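Local coordinates for protein dipeptidase (Streptococcus thermophilus, PDB 3PEB) that is probably a manganese-dependent hydrolase of the M24B peptidase family, represented here by its N-terminal creatinase/prolidase domain alone, at residues A[8-13]-A[127-132]; A[12-17]-A[99-104]; A[93-98]-A[116-121]. All blocks are in the same frame, centred on the assembly; numbering follows the deposited sequence.

Contact 1 of 3, residues A[8-13]-A[127-132]; sequences DRIRHF and TPFIHK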
loop_
_atom_site.group_PDB
_atom_site.type_symbol
_atom_site.label_atom_id
_atom_site.label_comp_id
_atom_site.label_asym_id
_atom_site.label_seq_id
_atom_site.Cartn_x
_atom_site.Cartn_y
_atom_site.Cartn_z
ATOM N N ASP A 8 -2.637 -2.317 13.115
ATOM C CA ASP A 8 -1.720 -2.814 14.172
ATOM C C ASP A 8 -1.315 -4.274 13.911
ATOM O O ASP A 8 -0.164 -4.651 14.110
ATOM C CB ASP A 8 -2.344 -2.753 15.569
ATOM C CG ASP A 8 -2.506 -1.330 16.121
ATOM O OD1 ASP A 8 -1.838 -0.368 15.678
ATOM O OD2 ASP A 8 -3.364 -1.188 17.008
ATOM N N ARG A 9 -2.278 -5.089 13.470
ATOM C CA ARG A 9 -2.031 -6.504 13.210
ATOM C C ARG A 9 -1.099 -6.670 12.015
ATOM O O ARG A 9 -0.244 -7.523 12.028
ATOM C CB ARG A 9 -3.335 -7.272 12.971
ATOM C CG ARG A 9 -4.118 -7.570 14.236
ATOM C CD ARG A 9 -5.108 -8.706 14.013
ATOM N NE ARG A 9 -6.436 -8.214 13.694
ATOM C CZ ARG A 9 -7.384 -8.931 13.097
ATOM N NH1 ARG A 9 -7.155 -10.187 12.734
ATOM N NH2 ARG A 9 -8.566 -8.381 12.861
ATOM N N ILE A 10 -1.275 -5.839 10.983
ATOM C CA ILE A 10 -0.362 -5.847 9.822
ATOM C C ILE A 10 1.040 -5.478 10.293
ATOM O O ILE A 10 2.014 -6.120 9.906
ATOM C CB ILE A 10 -0.788 -4.874 8.693
ATOM C CG1 ILE A 10 -2.101 -5.348 8.049
ATOM C CG2 ILE A 10 0.358 -4.758 7.616
ATOM C CD1 ILE A 10 -1.937 -6.481 6.989
ATOM N N ARG A 11 1.150 -4.426 11.104
ATOM C CA ARG A 11 2.470 -3.999 11.581
ATOM C C ARG A 11 3.143 -5.065 12.468
ATOM O O ARG A 11 4.354 -5.258 12.381
ATOM C CB ARG A 11 2.392 -2.647 12.300
ATOM C CG ARG A 11 2.153 -1.448 11.337
ATOM C CD ARG A 11 2.251 -0.109 12.064
ATOM N NE ARG A 11 1.026 0.135 12.810
ATOM C CZ ARG A 11 -0.004 0.860 12.387
ATOM N NH1 ARG A 11 0.020 1.499 11.226
ATOM N NH2 ARG A 11 -1.072 0.978 13.162
ATOM N N HIS A 12 2.366 -5.780 13.286
ATOM C CA HIS A 12 2.912 -6.862 14.120
ATOM C C HIS A 12 3.474 -7.975 13.228
ATOM O O HIS A 12 4.556 -8.513 13.477
ATOM C CB HIS A 12 1.821 -7.405 15.078
ATOM C CG HIS A 12 2.266 -8.550 15.940
ATOM N ND1 HIS A 12 2.829 -8.368 17.187
ATOM C CD2 HIS A 12 2.213 -9.893 15.748
ATOM C CE1 HIS A 12 3.116 -9.547 17.719
ATOM N NE2 HIS A 12 2.765 -10.487 16.860
ATOM N N PHE A 13 2.713 -8.335 12.204
ATOM C CA PHE A 13 3.140 -9.343 11.246
ATOM C C PHE A 13 4.431 -8.931 10.538
ATOM O O PHE A 13 5.352 -9.750 10.412
ATOM C CB PHE A 13 2.035 -9.588 10.218
ATOM C CG PHE A 13 2.468 -10.465 9.083
ATOM C CD1 PHE A 13 3.027 -9.923 7.959
ATOM C CD2 PHE A 13 2.367 -11.852 9.177
ATOM C CE1 PHE A 13 3.440 -10.753 6.884
ATOM C CE2 PHE A 13 2.776 -12.682 8.129
ATOM C CZ PHE A 13 3.325 -12.122 6.987
ATOM N N THR A 127 -0.476 -12.276 0.881
ATOM C CA THR A 127 -1.830 -12.761 0.676
ATOM C C THR A 127 -2.271 -13.804 1.714
ATOM O O THR A 127 -3.406 -13.745 2.210
ATOM C CB THR A 127 -2.044 -13.268 -0.801
ATOM O OG1 THR A 127 -2.103 -12.143 -1.690
ATOM C CG2 THR A 127 -3.369 -14.046 -0.895
ATOM N N PRO A 128 -1.398 -14.766 2.056
ATOM C CA PRO A 128 -1.799 -15.751 3.059
ATOM C C PRO A 128 -2.174 -15.118 4.417
ATOM O O PRO A 128 -3.190 -15.488 5.017
ATOM C CB PRO A 128 -0.566 -16.647 3.176
ATOM C CG PRO A 128 0.053 -16.593 1.794
ATOM C CD PRO A 128 -0.124 -15.138 1.405
ATOM N N PHE A 129 -1.401 -14.129 4.851
ATOM C CA PHE A 129 -1.728 -13.432 6.079
ATOM C C PHE A 129 -3.070 -12.697 5.991
ATOM O O PHE A 129 -3.880 -12.761 6.951
ATOM C CB PHE A 129 -0.622 -12.496 6.505
ATOM C CG PHE A 129 -0.888 -11.862 7.849
ATOM C CD1 PHE A 129 -0.934 -12.652 8.984
ATOM C CD2 PHE A 129 -1.159 -10.506 7.966
ATOM C CE1 PHE A 129 -1.216 -12.093 10.244
ATOM C CE2 PHE A 129 -1.438 -9.945 9.234
ATOM C CZ PHE A 129 -1.464 -10.743 10.346
ATOM N N ILE A 130 -3.347 -12.051 4.852
ATOM C CA ILE A 130 -4.622 -11.363 4.696
ATOM C C ILE A 130 -5.786 -12.361 4.842
ATOM O O ILE A 130 -6.751 -12.075 5.554
ATOM C CB ILE A 130 -4.724 -10.556 3.382
ATOM C CG1 ILE A 130 -3.663 -9.440 3.321
ATOM C CG2 ILE A 130 -6.141 -9.982 3.189
ATOM C CD1 ILE A 130 -3.597 -8.518 4.511
ATOM N N HIS A 131 -5.691 -13.528 4.198
ATOM C CA HIS A 131 -6.729 -14.554 4.348
ATOM C C HIS A 131 -6.867 -15.007 5.811
ATOM O O HIS A 131 -7.980 -15.162 6.315
ATOM C CB HIS A 131 -6.454 -15.752 3.431
ATOM C CG HIS A 131 -6.631 -15.455 1.973
ATOM N ND1 HIS A 131 -7.632 -14.637 1.492
ATOM C CD2 HIS A 131 -5.952 -15.895 0.886
ATOM C CE1 HIS A 131 -7.542 -14.561 0.174
ATOM N NE2 HIS A 131 -6.537 -15.325 -0.219
ATOM N N LYS A 132 -5.738 -15.198 6.488
ATOM C CA LYS A 132 -5.723 -15.603 7.897
ATOM C C LYS A 132 -6.470 -14.579 8.771
ATOM O O LYS A 132 -7.257 -14.955 9.643
ATOM C CB LYS A 132 -4.282 -15.733 8.379
ATOM C CG LYS A 132 -4.062 -16.532 9.640
ATOM C CD LYS A 132 -2.551 -16.709 9.910
ATOM C CE LYS A 132 -2.245 -17.953 10.764
ATOM N NZ LYS A 132 -2.647 -17.767 12.189
#
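F13 and F129 lay their rings over one another in an offset stack, with centroids 4.2 Å apart and planes inclined by 20°. The two side chains come from facing helices and run antiparallel, each ring reaching over the CB of the other. F13 CD2 sits over the F129 face, displaced toward the rim, 3.4 Å from F129 CD1. In both residues CG is anti to the backbone N (chi1 172° in F13), which carries it outward from its own helix toward the other.

The reciprocal overlap brings two CH-pi contacts. F13 CB stands over the face of the F129 ring, 3.8 Å from its centroid, and F129 CB does the same to the F13 ring at 4.0 Å. Each phenylalanine thus offers both its ring and its methylene to the other.

Aliphatic contacts continue the interface beside the rings. I10 CD1 touches I130 CD1 at 3.6 Å and also approaches the edge of the F129 ring, near its plane, 4.2 Å from CE2. L33 and T29 of helix 27-34 pack against I10 and I130 respectively, which places this side of the contact in the interior.

Polar groups contribute little across the interface. The carbonyl O of R9 lies 3.8 Å from F129 CZ, but it already accepts the backbone N-H of F13 within its own helix.

With no hydrogen bond or salt bridge crossing between them, the two helices are joined here by dispersion and ring stacking, through side chains that span the distance between the axes of 8-13 and 127-132, which are 138° apart in direction and 11.6 Å apart at closest approach.

Contact 2 of 3, residues A[12-17]-A[99-104]; sequences HFLNEN and IIYAEF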
loop_
_atom_site.group_PDB
_atom_site.type_symbol
_atom_site.label_atom_id
_atom_site.label_comp_id
_atom_site.label_asym_id
_atom_site.label_seq_id
_atom_site.Cartn_x
_atom_site.Cartn_y
_atom_site.Cartn_z
ATOM N N HIS A 12 2.366 -5.780 13.286
ATOM C CA HIS A 12 2.912 -6.862 14.120
ATOM C C HIS A 12 3.474 -7.975 13.228
ATOM O O HIS A 12 4.556 -8.513 13.477
ATOM C CB HIS A 12 1.821 -7.405 15.078
ATOM C CG HIS A 12 2.266 -8.550 15.940
ATOM N ND1 HIS A 12 2.829 -8.368 17.187
ATOM C CD2 HIS A 12 2.213 -9.893 15.748
ATOM C CE1 HIS A 12 3.116 -9.547 17.719
ATOM N NE2 HIS A 12 2.765 -10.487 16.860
ATOM N N PHE A 13 2.713 -8.335 12.204
ATOM C CA PHE A 13 3.140 -9.343 11.246
ATOM C C PHE A 13 4.431 -8.931 10.538
ATOM O O PHE A 13 5.352 -9.750 10.412
ATOM C CB PHE A 13 2.035 -9.588 10.218
ATOM C CG PHE A 13 2.468 -10.465 9.083
ATOM C CD1 PHE A 13 3.027 -9.923 7.959
ATOM C CD2 PHE A 13 2.367 -11.852 9.177
ATOM C CE1 PHE A 13 3.440 -10.753 6.884
ATOM C CE2 PHE A 13 2.776 -12.682 8.129
ATOM C CZ PHE A 13 3.325 -12.122 6.987
ATOM N N LEU A 14 4.505 -7.668 10.099
ATOM C CA LEU A 14 5.715 -7.170 9.439
ATOM C C LEU A 14 6.922 -7.304 10.371
ATOM O O LEU A 14 8.006 -7.812 9.983
ATOM C CB LEU A 14 5.549 -5.713 8.988
ATOM C CG LEU A 14 4.539 -5.435 7.874
ATOM C CD1 LEU A 14 4.366 -3.902 7.638
ATOM C CD2 LEU A 14 5.060 -6.180 6.605
ATOM N N ASN A 15 6.724 -6.861 11.608
ATOM C CA ASN A 15 7.773 -6.869 12.592
ATOM C C ASN A 15 8.271 -8.287 12.885
ATOM O O ASN A 15 9.454 -8.510 12.918
ATOM C CB ASN A 15 7.278 -6.159 13.868
ATOM C CG ASN A 15 8.307 -6.168 14.969
ATOM O OD1 ASN A 15 8.211 -6.969 15.877
ATOM N ND2 ASN A 15 9.324 -5.322 14.857
ATOM N N GLU A 16 7.358 -9.231 13.091
ATOM C CA GLU A 16 7.710 -10.647 13.274
ATOM C C GLU A 16 8.572 -11.197 12.111
ATOM O O GLU A 16 9.417 -12.071 12.310
ATOM C CB GLU A 16 6.452 -11.504 13.280
ATOM C CG GLU A 16 5.635 -11.580 14.524
ATOM C CD GLU A 16 4.574 -12.692 14.391
ATOM O OE1 GLU A 16 3.658 -12.563 13.524
ATOM O OE2 GLU A 16 4.685 -13.696 15.112
ATOM N N ASN A 17 8.324 -10.692 10.906
ATOM C CA ASN A 17 8.950 -11.204 9.678
ATOM C C ASN A 17 10.070 -10.311 9.133
ATOM O O ASN A 17 10.512 -10.491 7.993
ATOM C CB ASN A 17 7.856 -11.457 8.634
ATOM C CG ASN A 17 6.974 -12.636 9.003
ATOM O OD1 ASN A 17 7.400 -13.775 8.880
ATOM N ND2 ASN A 17 5.764 -12.371 9.512
ATOM N N ILE A 99 13.011 -6.093 3.094
ATOM C CA ILE A 99 11.957 -7.061 2.833
ATOM C C ILE A 99 10.610 -6.355 2.794
ATOM O O ILE A 99 10.223 -5.663 3.758
ATOM C CB ILE A 99 11.927 -8.173 3.892
ATOM C CG1 ILE A 99 13.284 -8.885 3.984
ATOM C CG2 ILE A 99 10.800 -9.147 3.581
ATOM C CD1 ILE A 99 13.415 -9.859 5.126
ATOM N N ILE A 100 9.903 -6.502 1.671
ATOM C CA ILE A 100 8.626 -5.844 1.469
ATOM C C ILE A 100 7.556 -6.882 1.218
ATOM O O ILE A 100 7.742 -7.764 0.367
ATOM C CB ILE A 100 8.689 -4.878 0.277
ATOM C CG1 ILE A 100 9.755 -3.810 0.523
ATOM C CG2 ILE A 100 7.316 -4.232 -0.004
ATOM C CD1 ILE A 100 10.042 -2.938 -0.676
ATOM N N TYR A 101 6.428 -6.780 1.931
ATOM C CA TYR A 101 5.317 -7.698 1.714
ATOM C C TYR A 101 4.307 -7.078 0.741
ATOM O O TYR A 101 3.995 -5.912 0.843
ATOM C CB TYR A 101 4.637 -8.108 3.028
ATOM C CG TYR A 101 5.336 -9.284 3.666
ATOM C CD1 TYR A 101 6.476 -9.097 4.439
ATOM C CD2 TYR A 101 4.889 -10.588 3.444
ATOM C CE1 TYR A 101 7.145 -10.179 4.988
ATOM C CE2 TYR A 101 5.536 -11.670 3.986
ATOM C CZ TYR A 101 6.671 -11.463 4.766
ATOM O OH TYR A 101 7.325 -12.534 5.292
ATOM N N ALA A 102 3.790 -7.888 -0.181
ATOM C CA ALA A 102 2.791 -7.433 -1.145
ATOM C C ALA A 102 1.832 -8.571 -1.457
ATOM O O ALA A 102 2.113 -9.746 -1.167
ATOM C CB ALA A 102 3.467 -6.886 -2.432
ATOM N N GLU A 103 0.669 -8.233 -2.006
ATOM C CA GLU A 103 -0.366 -9.238 -2.206
ATOM C C GLU A 103 -0.195 -9.889 -3.583
ATOM O O GLU A 103 -0.706 -9.369 -4.568
ATOM C CB GLU A 103 -1.752 -8.619 -2.102
ATOM C CG GLU A 103 -2.054 -7.979 -0.740
ATOM C CD GLU A 103 -3.411 -7.328 -0.719
ATOM O OE1 GLU A 103 -3.478 -6.143 -1.132
ATOM O OE2 GLU A 103 -4.410 -8.006 -0.328
ATOM N N PHE A 104 0.473 -11.032 -3.618
ATOM C CA PHE A 104 0.853 -11.670 -4.891
ATOM C C PHE A 104 -0.342 -12.204 -5.668
ATOM O O PHE A 104 -0.245 -12.347 -6.880
ATOM C CB PHE A 104 1.837 -12.812 -4.679
ATOM C CG PHE A 104 3.263 -12.382 -4.337
ATOM C CD1 PHE A 104 3.615 -11.061 -4.081
ATOM C CD2 PHE A 104 4.259 -13.357 -4.266
ATOM C CE1 PHE A 104 4.936 -10.733 -3.764
ATOM C CE2 PHE A 104 5.555 -13.034 -3.946
ATOM C CZ PHE A 104 5.894 -11.731 -3.671
HETATM O O HOH W 1 10.118 -12.295 5.950
#
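The face of the Y101 ring receives the edge of F13 in a T-shaped pair: F13 CE1 stands 3.6 Å above the centre of the tyrosine ring, and the planes are turned 79° apart. On the F13 ring itself, Y101 CD2 lies at the edge, in plane, while N17 ND2 sits 3.3 Å above one face, toward the rim. That amide is held by its bond to F13 O (2.8 Å from N17 ND2), the donor tilted 30° from the carbonyl plane.

L14 runs antiparallel alongside Y101, its CD2 3.9 Å from Y101 CD1. N17 crosses the phenol at about a right angle and brings CB to 3.6 Å from Y101 OH. A water joins the two segments at this end: it donates to N17 O and is hydrogen-bonded to Y101 OH (2.9 Å from the water oxygen).

N17 is the first residue past helix 6-16 to leave helical backbone angles; through it and the water the helix end meets the strand. Y101 lies on a strand hydrogen-bonded to strand 21-24, and the arrangement is helix-on-sheet packing within the alpha/beta creatinase/prolidase N-terminal domain.

Contact 3 of 3, residues A[93-98]-A[116-121]; sequences ASTDIP and QTVFEG. With NA (sodium ion), chain M; EDO (1,2-ethanediol), chain H.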
loop_
_atom_site.group_PDB
_atom_site.type_symbol
_atom_site.label_atom_id
_atom_site.label_comp_id
_atom_site.label_asym_id
_atom_site.label_seq_id
_atom_site.Cartn_x
_atom_site.Cartn_y
_atom_site.Cartn_z
ATOM N N ALA A 93 9.136 9.030 1.729
ATOM C CA ALA A 93 10.511 9.203 2.236
ATOM C C ALA A 93 11.325 7.924 2.184
ATOM O O ALA A 93 12.540 7.942 1.887
ATOM C CB ALA A 93 10.488 9.723 3.663
ATOM N N SER A 94 10.680 6.799 2.461
ATOM C CA SER A 94 11.423 5.583 2.582
ATOM C C SER A 94 11.022 4.587 1.486
ATOM O O SER A 94 9.906 4.078 1.489
ATOM C CB SER A 94 11.184 4.974 3.939
ATOM O OG SER A 94 11.896 3.766 4.055
ATOM N N THR A 95 11.961 4.304 0.592
ATOM C CA THR A 95 11.758 3.298 -0.442
ATOM C C THR A 95 12.866 2.242 -0.474
ATOM O O THR A 95 12.851 1.382 -1.330
ATOM C CB THR A 95 11.632 3.964 -1.810
ATOM O OG1 THR A 95 12.825 4.699 -2.093
ATOM C CG2 THR A 95 10.408 4.905 -1.848
ATOM N N ASP A 96 13.817 2.308 0.455
ATOM C CA ASP A 96 14.838 1.272 0.591
ATOM C C ASP A 96 14.512 0.438 1.824
ATOM O O ASP A 96 14.795 0.829 2.966
ATOM C CB ASP A 96 16.235 1.880 0.697
ATOM C CG ASP A 96 16.687 2.513 -0.603
ATOM O OD1 ASP A 96 17.666 2.013 -1.201
ATOM O OD2 ASP A 96 16.055 3.502 -1.032
ATOM N N ILE A 97 13.871 -0.699 1.584
ATOM C CA ILE A 97 13.366 -1.565 2.639
ATOM C C ILE A 97 13.776 -2.956 2.243
ATOM O O ILE A 97 13.347 -3.434 1.202
ATOM C CB ILE A 97 11.842 -1.463 2.736
ATOM C CG1 ILE A 97 11.415 -0.029 3.060
ATOM C CG2 ILE A 97 11.265 -2.418 3.779
ATOM C CD1 ILE A 97 10.297 0.389 2.243
ATOM N N PRO A 98 14.604 -3.620 3.057
ATOM C CA PRO A 98 15.113 -4.920 2.648
ATOM C C PRO A 98 14.080 -5.994 2.310
ATOM O O PRO A 98 14.273 -6.735 1.349
ATOM C CB PRO A 98 15.962 -5.349 3.834
ATOM C CG PRO A 98 16.454 -4.076 4.409
ATOM C CD PRO A 98 15.322 -3.100 4.238
ATOM N N GLN A 116 8.764 -2.384 -8.464
ATOM C CA GLN A 116 10.196 -2.690 -8.480
ATOM C C GLN A 116 11.042 -1.527 -9.009
ATOM O O GLN A 116 12.244 -1.465 -8.703
ATOM C CB GLN A 116 10.501 -3.971 -9.295
ATOM C CG GLN A 116 10.166 -5.274 -8.568
ATOM C CD GLN A 116 10.422 -6.480 -9.466
ATOM O OE1 GLN A 116 9.642 -6.771 -10.381
ATOM N NE2 GLN A 116 11.530 -7.149 -9.249
ATOM N N THR A 117 10.459 -0.598 -9.769
ATOM C CA THR A 117 11.228 0.580 -10.174
ATOM C C THR A 117 11.352 1.604 -9.015
ATOM O O THR A 117 12.239 2.452 -9.042
ATOM C CB THR A 117 10.675 1.310 -11.407
ATOM O OG1 THR A 117 9.405 1.886 -11.105
ATOM C CG2 THR A 117 10.575 0.370 -12.643
ATOM N N VAL A 118 10.443 1.532 -8.050
ATOM C CA VAL A 118 10.405 2.458 -6.908
ATOM C C VAL A 118 11.215 1.893 -5.729
ATOM O O VAL A 118 12.033 2.589 -5.122
ATOM C CB VAL A 118 8.947 2.720 -6.498
ATOM C CG1 VAL A 118 8.845 3.622 -5.236
ATOM C CG2 VAL A 118 8.147 3.361 -7.651
ATOM N N PHE A 119 10.965 0.630 -5.393
ATOM C CA PHE A 119 11.490 0.017 -4.179
ATOM C C PHE A 119 12.673 -0.861 -4.419
ATOM O O PHE A 119 12.646 -1.710 -5.307
ATOM C CB PHE A 119 10.400 -0.795 -3.478
ATOM C CG PHE A 119 9.281 0.051 -2.965
ATOM C CD1 PHE A 119 9.395 0.720 -1.746
ATOM C CD2 PHE A 119 8.149 0.258 -3.727
ATOM C CE1 PHE A 119 8.382 1.516 -1.299
ATOM C CE2 PHE A 119 7.120 1.072 -3.281
ATOM C CZ PHE A 119 7.228 1.711 -2.073
ATOM N N GLU A 120 13.700 -0.627 -3.612
ATOM C CA GLU A 120 14.872 -1.472 -3.544
ATOM C C GLU A 120 14.628 -2.437 -2.392
ATOM O O GLU A 120 14.578 -2.018 -1.204
ATOM C CB GLU A 120 16.123 -0.630 -3.256
ATOM C CG GLU A 120 17.436 -1.430 -3.183
ATOM C CD GLU A 120 17.975 -1.851 -4.550
ATOM O OE1 GLU A 120 17.363 -1.512 -5.597
ATOM O OE2 GLU A 120 19.030 -2.523 -4.565
ATOM N N GLY A 121 14.425 -3.698 -2.742
ATOM C CA GLY A 121 14.322 -4.768 -1.768
ATOM C C GLY A 121 13.658 -6.010 -2.326
ATOM O O GLY A 121 13.257 -6.052 -3.496
HETATM NA NA NA M . 13.667 -2.817 -7.071
HETATM C C1 EDO H . 13.327 7.794 -1.905
HETATM O O1 EDO H . 13.745 7.158 -0.693
HETATM C C2 EDO H . 11.841 8.090 -1.802
HETATM O O2 EDO H . 11.531 9.477 -2.024
HETATM O O HOH W 2 14.629 2.853 -3.568
HETATM O O HOH W 3 15.095 -0.722 -7.333
HETATM O O HOH W 4 12.593 -4.713 -6.012
HETATM O O HOH W 5 14.626 -3.698 -9.021
#
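T95 and E120 open the parallel pairing between the two segments: E120 N donates to T95 O at 3.2 Å, and E120 O in turn accepts the N-H of I97 at the same length. The two bonds flank D96, which forms a parallel bridge with E120. F119 CA adds a CA-H...O contact to T95 O, and G121 CA another to I97 O, 3.4 Å away. The backbone angles of G121 would jam a side chain against the preceding carbonyl.

Among the side chains, T95 crosses V118 at about a right angle and sets CB 3.6 Å from V118 O. I97 and F119 project in parallel, with CD1 atoms 4.1 Å apart, and both reach L21 of strand 21-24. On the exposed face the D96 carboxylate oxygen OD1 rests on the E120 methylene (3.7 Å from CB), while the two carboxylates stay apart (D96 OD1 to E120 OE1 5.6 Å).

A water hydrogen-bonded to T95 OG1 has D96 OD2 and V118 O among more acceptors than its protons can serve, and K89 also bonds to T95 OG1 and V118 O. Farther along, a sodium ion takes F119 O at 2.3 Å, Q116 O at 2.5 Å and three waters. One of these waters donates to E120 OE1 and another to G121 O, so the ion bridges Q116 O and F119 O directly and the other two oxygens through water.

Strand 96-102, helix 109-118 and strand 122-125 form a beta-alpha-beta unit, and this contact is the parallel pairing at the start of its two strands.

How the contacts relate
Contacts 1 and 2 both start from helix 6-16 and share F13, which meets helix 127-133 in one and strand 96-102 in the other; their centres are 8 Å apart. Contact 3 lies at the start of strand 96-102, its centre about 14 Å from that of contact 2, and the two touch where I100 packs on F119. Contacts 1 and 3 do not touch, with centres about 20 Å apart. Along the chain, contact 1 spans contact 3, whereas contacts 2 and 3 alternate their segments. Contact 1 brings the first and last helices together, contact 2 sets the first helix on strand 96-102, and contact 3 pairs that strand's start with the approach to 122-125.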